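Local coordinates for phosphoglycerate dehydrogenase (Lactobacillus plantarum, PDB 3EVT) that oxidises 3-phosphoglycerate to 3-phosphohydroxypyruvate with NAD+, the step that opens the phosphorylated route of serine biosynthesis, at the interface of chains A and B. Coordinates in Å, arbitrary orientation; residue numbers count along the deposited sequence, not the author numbering. Chains: chain A/B, Phosphoglycerate dehydrogenase.

The two contacts belong to one two-fold symmetric interface between identical subunits, so each has a twin with the chains exchanged. The centres of their C-alpha atoms lie about 13 Å apart. They share no residue, yet both chains run directly from one to the other: helix 113-120 of chain B starts in contact 1 and supplies B:Ala116 and B:Asn119 to contact 2, while A:Ile273 to A:His276 of contact 2 continues into A:Ile277 and A:Ser278 of contact 1. Contact 1 combines an arginine-to-serine clamp with apolar packing; contact 2 buries a tryptophan beside the catalytic histidine, which probably couples dimerisation to active-site architecture.

Contact 1: the interface of chains A and B. Residues chain A 97, 100-101, 104, 277-278, 280; chain B 107, 111-113, 132, 134.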
loop_
_atom_site.group_PDB
_atom_site.type_symbol
_atom_site.label_atom_id
_atom_site.label_comp_id
_atom_site.label_asym_id
_atom_site.label_seq_id
_atom_site.Cartn_x
_atom_site.Cartn_y
_atom_site.Cartn_z
ATOM N N ALA A 97 10.246 0.306 6.060
ATOM C CA ALA A 97 10.366 1.731 5.733
ATOM C C ALA A 97 10.836 1.976 4.307
ATOM O O ALA A 97 10.300 2.817 3.628
ATOM C CB ALA A 97 11.286 2.493 6.731
ATOM N N GLU A 100 8.071 1.344 1.880
ATOM C CA GLU A 100 7.171 2.518 1.871
ATOM C C GLU A 100 7.708 3.695 1.029
ATOM O O GLU A 100 6.960 4.333 0.294
ATOM C CB GLU A 100 6.879 2.989 3.307
ATOM C CG GLU A 100 5.943 2.013 4.084
ATOM C CD GLU A 100 5.339 2.688 5.301
ATOM O OE1 GLU A 100 5.369 3.962 5.327
ATOM O OE2 GLU A 100 4.816 1.957 6.196
ATOM N N SER A 101 9.006 3.989 1.123
ATOM C CA SER A 101 9.645 4.969 0.211
ATOM C C SER A 101 9.501 4.646 -1.251
ATOM O O SER A 101 9.268 5.541 -2.063
ATOM C CB SER A 101 11.128 5.099 0.506
ATOM O OG SER A 101 11.282 5.663 1.808
ATOM N N ALA A 104 5.959 5.264 -2.242
ATOM C CA ALA A 104 5.748 6.696 -2.204
ATOM C C ALA A 104 6.202 7.324 -3.498
ATOM O O ALA A 104 5.526 8.214 -4.050
ATOM C CB ALA A 104 6.521 7.310 -1.001
ATOM N N ILE A 277 17.509 9.047 2.121
ATOM C CA ILE A 277 16.698 8.935 3.322
ATOM C C ILE A 277 15.915 7.644 3.475
ATOM O O ILE A 277 15.373 7.386 4.555
ATOM C CB ILE A 277 15.675 10.053 3.419
ATOM C CG1 ILE A 277 14.967 10.214 2.074
ATOM C CG2 ILE A 277 16.342 11.348 3.883
ATOM C CD1 ILE A 277 13.872 11.235 2.110
ATOM N N SER A 278 15.817 6.834 2.426
ATOM C CA SER A 278 14.745 5.812 2.401
ATOM C C SER A 278 14.812 4.846 3.564
ATOM O O SER A 278 13.784 4.342 4.012
ATOM C CB SER A 278 14.724 5.018 1.081
ATOM O OG SER A 278 15.906 4.251 0.930
ATOM N N GLN A 280 16.305 5.402 6.668
ATOM C CA GLN A 280 16.319 6.020 8.005
ATOM C C GLN A 280 15.030 5.744 8.783
ATOM O O GLN A 280 13.921 6.096 8.334
ATOM C CB GLN A 280 16.516 7.523 7.904
ATOM C CG GLN A 280 17.716 7.905 7.094
ATOM C CD GLN A 280 18.152 9.334 7.321
ATOM O OE1 GLN A 280 17.340 10.267 7.322
ATOM N NE2 GLN A 280 19.449 9.515 7.511
ATOM N N LEU B 107 1.864 8.995 1.855
ATOM C CA LEU B 107 3.258 8.516 1.623
ATOM C C LEU B 107 4.217 9.576 1.101
ATOM O O LEU B 107 5.376 9.676 1.545
ATOM C CB LEU B 107 3.266 7.318 0.674
ATOM C CG LEU B 107 2.825 6.035 1.370
ATOM C CD1 LEU B 107 2.284 4.954 0.332
ATOM C CD2 LEU B 107 3.971 5.504 2.212
ATOM N N ARG B 111 7.172 9.922 3.759
ATOM C CA ARG B 111 8.461 9.394 3.231
ATOM C C ARG B 111 9.346 10.484 2.656
ATOM O O ARG B 111 10.472 10.213 2.197
ATOM C CB ARG B 111 8.267 8.219 2.254
ATOM C CG ARG B 111 7.369 7.092 2.832
ATOM C CD ARG B 111 7.918 6.577 4.188
ATOM N NE ARG B 111 9.273 6.100 4.084
ATOM C CZ ARG B 111 10.148 6.147 5.091
ATOM N NH1 ARG B 111 9.798 6.677 6.267
ATOM N NH2 ARG B 111 11.374 5.667 4.924
ATOM N N GLY B 112 8.871 11.732 2.746
ATOM C CA GLY B 112 9.746 12.878 2.466
ATOM C C GLY B 112 9.848 13.347 1.026
ATOM O O GLY B 112 10.707 14.204 0.701
ATOM N N TYR B 113 8.977 12.842 0.144
ATOM C CA TYR B 113 9.010 13.240 -1.258
ATOM C C TYR B 113 8.628 14.676 -1.416
ATOM O O TYR B 113 9.287 15.396 -2.140
ATOM C CB TYR B 113 8.207 12.255 -2.159
ATOM C CG TYR B 113 9.121 11.088 -2.541
ATOM C CD1 TYR B 113 9.224 9.964 -1.727
ATOM C CD2 TYR B 113 9.966 11.184 -3.646
ATOM C CE1 TYR B 113 10.084 8.998 -2.013
ATOM C CE2 TYR B 113 10.820 10.219 -3.947
ATOM C CZ TYR B 113 10.905 9.130 -3.122
ATOM O OH TYR B 113 11.804 8.139 -3.437
ATOM N N THR B 132 11.356 11.808 8.504
ATOM C CA THR B 132 10.436 10.867 7.889
ATOM C C THR B 132 9.767 9.966 8.928
ATOM O O THR B 132 10.269 9.780 10.060
ATOM C CB THR B 132 11.179 9.925 6.912
ATOM O OG1 THR B 132 12.375 9.427 7.521
ATOM C CG2 THR B 132 11.532 10.620 5.609
ATOM N N THR B 134 6.706 6.335 8.969
ATOM C CA THR B 134 6.069 5.334 8.125
ATOM C C THR B 134 4.559 5.345 8.370
ATOM O O THR B 134 4.119 5.745 9.467
ATOM C CB THR B 134 6.605 3.890 8.427
ATOM O OG1 THR B 134 6.421 3.606 9.795
ATOM C CG2 THR B 134 8.124 3.735 8.096
HETATM O O HOH W 1 12.006 8.101 1.451
#
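Helix 93-110 of chain B ends just before B:Arg111, and B:Gly112, with a positive phi of 88°, turns the chain into helix 113-120, so that the bend faces helix 93-110 of chain A in a helix-to-turn patch of the probable dimer interface. B:Arg111 carries most of the polar contact. Its CG is anti to its own carbonyl carbon, and further bends at chi2 and chi3 fold the chain along the A:Ala97 to A:Ser101 turn. The guanidinium then grips the hydroxyl of A:Ser101 side-on: NE and NH2 each donate to OG over 3.1 Å, with that oxygen 18° out of the guanidinium plane. Neither bond is straight, as expected when two N-H groups share one acceptor. The same OG is 2.6 Å from water 1, which reaches the carbonyl O of B:Arg111 at 2.7 Å, closing a loop between hydroxyl, side chain and backbone. A:Ser278 O lies at the guanidinium edge, but the N-H of NH2 does not point at it, so the proximity is not a hydrogen bond. An alanine in place of B:Arg111 would remove both donors to A:Ser101 and would probably loosen the clamp on helix 93-110 of the partner. The arginine's aliphatic part also packs, CD lying 3.8 Å from A:Glu100 CB. A:Glu100, extended beyond CG, crosses B:Thr134 at about a right angle and sets its carboxylate carbon CD 3.6 Å from the threonine CB; its charge may also favour the nearby guanidinium, although the charged atoms are not in contact, A:Glu100 OE1 lying 4.6 Å from B:Arg111 NE. Close packing continues where the methyl CB of A:Ala104 meets B:Leu107 CB at 3.7 Å.

Contact 2: the interface of chains A and B. Residues chain A 252, 254, 257-259, 266, 273-276; chain B 116, 119, 125-127.
Ring packing dominates this contact, in which B:Trp126 of one subunit inserts into a cleft of the other and loses 172 Å² of surface. Its CG stands anti to the backbone N (chi1 -156°), which directs the indole between two proline-bearing loops of chain A. On one face, A:Pro275 supplies CH-pi contacts: CA lies 3.6 Å from the centroid of the six-membered ring, and CB sits over the five-membered ring. The opposite face is covered by A:Pro258 CA above the ring centre, with the backbone N of A:Leu259 nearer the rim; a cis peptide bond precedes this proline. The indole is thus sandwiched, which should fix its tilt.

Other van der Waals contacts add to this. Over the rim of the face that A:Pro258 covers, the methylene CG of A:Glu257, whose side chain crosses the indole at about a right angle, comes 3.2 Å from B:Trp126 CZ2, a tight approach. Over the same rim the hydroxyl OG1 of A:Thr254 comes tip to tip to within 3.5 Å of B:Trp126 CH2, with no hydrogen bond. Away from the ring, a separate methyl-to-methyl contact puts A:Thr274 CG2 3.5 Å from B:Ala116 CB.

Hydrogen bonds within each chain hold these surfaces in shape. A:Glu257 and A:His276 form the family's catalytic acid-histidine pair: ND1 donates over 2.5 Å to the syn lone pair of OE2, nearly straight at 172° and in the imidazole plane. The carboxylate would probably stabilise a protonated imidazole. In chain B, the side-chain amide of B:Asn119 is paired with both the N and the O of B:Gln125, bracing the segment that leads into the tryptophan.

Direct polar bonds across are absent, and waters bridge instead. Water 3 links the indole NE1 to A:Glu257 OE2, so the partner subunit reaches the catalytic acid. Water 2 lies 2.8 Å from B:Asn119 ND2, 2.7 Å from B:Ala116 O and 2.9 Å from A:Ile273 O.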
loop_
_atom_site.group_PDB
_atom_site.type_symbol
_atom_site.label_atom_id
_atom_site.label_comp_id
_atom_site.label_asym_id
_atom_site.label_seq_id
_atom_site.Cartn_x
_atom_site.Cartn_y
_atom_site.Cartn_z
ATOM N N ASP A 252 17.293 7.687 -4.661
ATOM C CA ASP A 252 17.570 7.986 -3.265
ATOM C C ASP A 252 19.055 7.870 -2.971
ATOM O O ASP A 252 19.478 8.155 -1.852
ATOM C CB ASP A 252 16.828 7.021 -2.328
ATOM C CG ASP A 252 16.914 7.456 -0.870
ATOM O OD1 ASP A 252 16.619 8.636 -0.560
ATOM O OD2 ASP A 252 17.245 6.614 -0.021
ATOM N N THR A 254 22.955 8.356 -5.376
ATOM C CA THR A 254 23.496 8.960 -6.587
ATOM C C THR A 254 25.002 8.659 -6.716
ATOM O O THR A 254 25.645 8.217 -5.745
ATOM C CB THR A 254 23.173 10.478 -6.655
ATOM O OG1 THR A 254 23.784 11.186 -5.545
ATOM C CG2 THR A 254 21.671 10.647 -6.572
ATOM N N GLU A 257 27.855 11.010 -4.600
ATOM C CA GLU A 257 26.986 11.305 -3.474
ATOM C C GLU A 257 27.839 11.860 -2.346
ATOM O O GLU A 257 28.831 11.248 -1.995
ATOM C CB GLU A 257 26.312 9.996 -3.001
ATOM C CG GLU A 257 25.085 10.149 -2.087
ATOM C CD GLU A 257 24.502 8.781 -1.748
ATOM O OE1 GLU A 257 24.265 8.018 -2.682
ATOM O OE2 GLU A 257 24.337 8.441 -0.564
ATOM N N PRO A 258 27.450 12.996 -1.754
ATOM C CA PRO A 258 26.272 13.796 -2.097
ATOM C C PRO A 258 26.248 14.183 -3.539
ATOM O O PRO A 258 27.308 14.335 -4.154
ATOM C CB PRO A 258 26.442 15.070 -1.268
ATOM C CG PRO A 258 27.195 14.623 -0.068
ATOM C CD PRO A 258 28.080 13.444 -0.502
ATOM N N LEU A 259 25.046 14.373 -4.079
ATOM C CA LEU A 259 24.928 14.994 -5.390
ATOM C C LEU A 259 25.225 16.473 -5.239
ATOM O O LEU A 259 24.460 17.191 -4.572
ATOM C CB LEU A 259 23.535 14.817 -5.982
ATOM C CG LEU A 259 23.495 14.988 -7.501
ATOM C CD1 LEU A 259 24.286 13.842 -8.153
ATOM C CD2 LEU A 259 22.020 15.054 -7.995
ATOM N N TRP A 266 19.570 17.583 -10.696
ATOM C CA TRP A 266 18.656 18.390 -9.857
ATOM C C TRP A 266 17.665 19.254 -10.638
ATOM O O TRP A 266 16.559 19.501 -10.160
ATOM C CB TRP A 266 19.406 19.357 -8.956
ATOM C CG TRP A 266 20.265 18.781 -7.820
ATOM C CD1 TRP A 266 21.633 18.690 -7.798
ATOM C CD2 TRP A 266 19.811 18.322 -6.523
ATOM N NE1 TRP A 266 22.045 18.198 -6.574
ATOM C CE2 TRP A 266 20.952 17.969 -5.781
ATOM C CE3 TRP A 266 18.552 18.196 -5.923
ATOM C CZ2 TRP A 266 20.879 17.480 -4.468
ATOM C CZ3 TRP A 266 18.471 17.710 -4.620
ATOM C CH2 TRP A 266 19.636 17.330 -3.913
ATOM N N ILE A 273 15.011 13.540 -6.611
ATOM C CA ILE A 273 16.200 13.230 -5.844
ATOM C C ILE A 273 15.804 13.249 -4.380
ATOM O O ILE A 273 15.236 14.244 -3.900
ATOM C CB ILE A 273 17.338 14.332 -6.063
ATOM C CG1 ILE A 273 17.604 14.545 -7.538
ATOM C CG2 ILE A 273 18.651 13.925 -5.352
ATOM C CD1 ILE A 273 18.247 13.322 -8.228
ATOM N N THR A 274 16.071 12.172 -3.658
ATOM C CA THR A 274 15.930 12.255 -2.235
ATOM C C THR A 274 17.300 11.922 -1.690
ATOM O O THR A 274 17.972 11.062 -2.222
ATOM C CB THR A 274 14.848 11.278 -1.649
ATOM O OG1 THR A 274 15.175 9.929 -2.028
ATOM C CG2 THR A 274 13.473 11.641 -2.193
ATOM N N PRO A 275 17.712 12.621 -0.615
ATOM C CA PRO A 275 19.086 12.485 -0.138
ATOM C C PRO A 275 19.340 11.281 0.725
ATOM O O PRO A 275 19.603 11.456 1.901
ATOM C CB PRO A 275 19.297 13.761 0.676
ATOM C CG PRO A 275 17.966 14.131 1.187
ATOM C CD PRO A 275 16.925 13.593 0.182
ATOM N N HIS A 276 19.315 10.082 0.149
ATOM C CA HIS A 276 19.586 8.820 0.862
ATOM C C HIS A 276 18.778 8.659 2.153
ATOM O O HIS A 276 19.310 8.185 3.185
ATOM C CB HIS A 276 21.083 8.658 1.182
ATOM C CG HIS A 276 21.553 7.230 1.179
ATOM N ND1 HIS A 276 22.772 6.846 0.653
ATOM C CD2 HIS A 276 20.968 6.092 1.638
ATOM C CE1 HIS A 276 22.916 5.536 0.784
ATOM N NE2 HIS A 276 21.836 5.054 1.381
ATOM N N ALA B 116 11.539 16.601 -0.024
ATOM C CA ALA B 116 12.659 16.413 -0.974
ATOM C C ALA B 116 12.532 17.273 -2.209
ATOM O O ALA B 116 13.526 17.800 -2.686
ATOM C CB ALA B 116 12.836 14.984 -1.372
ATOM N N ASN B 119 13.368 20.792 -1.371
ATOM C CA ASN B 119 14.816 20.795 -1.286
ATOM C C ASN B 119 15.460 20.842 -2.659
ATOM O O ASN B 119 16.389 21.643 -2.893
ATOM C CB ASN B 119 15.342 19.589 -0.506
ATOM C CG ASN B 119 16.887 19.558 -0.456
ATOM O OD1 ASN B 119 17.520 20.507 0.039
ATOM N ND2 ASN B 119 17.501 18.505 -1.027
ATOM N N GLN B 125 20.276 20.567 -0.418
ATOM C CA GLN B 125 21.106 19.975 0.598
ATOM C C GLN B 125 21.015 18.451 0.539
ATOM O O GLN B 125 20.141 17.911 -0.141
ATOM C CB GLN B 125 20.745 20.557 1.988
ATOM C CG GLN B 125 21.136 22.085 2.101
ATOM C CD GLN B 125 22.619 22.308 1.673
ATOM O OE1 GLN B 125 23.523 21.880 2.391
ATOM N NE2 GLN B 125 22.859 22.918 0.473
ATOM N N TRP B 126 21.939 17.773 1.222
ATOM C CA TRP B 126 21.905 16.339 1.285
ATOM C C TRP B 126 21.275 15.938 2.605
ATOM O O TRP B 126 21.740 15.059 3.276
ATOM C CB TRP B 126 23.276 15.690 1.103
ATOM C CG TRP B 126 23.171 14.256 0.593
ATOM C CD1 TRP B 126 23.525 13.103 1.260
ATOM C CD2 TRP B 126 22.634 13.828 -0.683
ATOM N NE1 TRP B 126 23.239 12.014 0.477
ATOM C CE2 TRP B 126 22.700 12.425 -0.713
ATOM C CE3 TRP B 126 22.094 14.500 -1.784
ATOM C CZ2 TRP B 126 22.264 11.675 -1.812
ATOM C CZ3 TRP B 126 21.657 13.762 -2.872
ATOM C CH2 TRP B 126 21.760 12.362 -2.884
ATOM N N ALA B 127 20.172 16.573 2.943
ATOM C CA ALA B 127 19.422 16.209 4.109
ATOM C C ALA B 127 18.138 17.010 4.031
ATOM O O ALA B 127 18.043 17.989 3.301
ATOM C CB ALA B 127 20.220 16.550 5.384
HETATM O O HOH W 2 15.943 16.586 -2.385
HETATM O O HOH W 3 25.025 9.856 1.608
#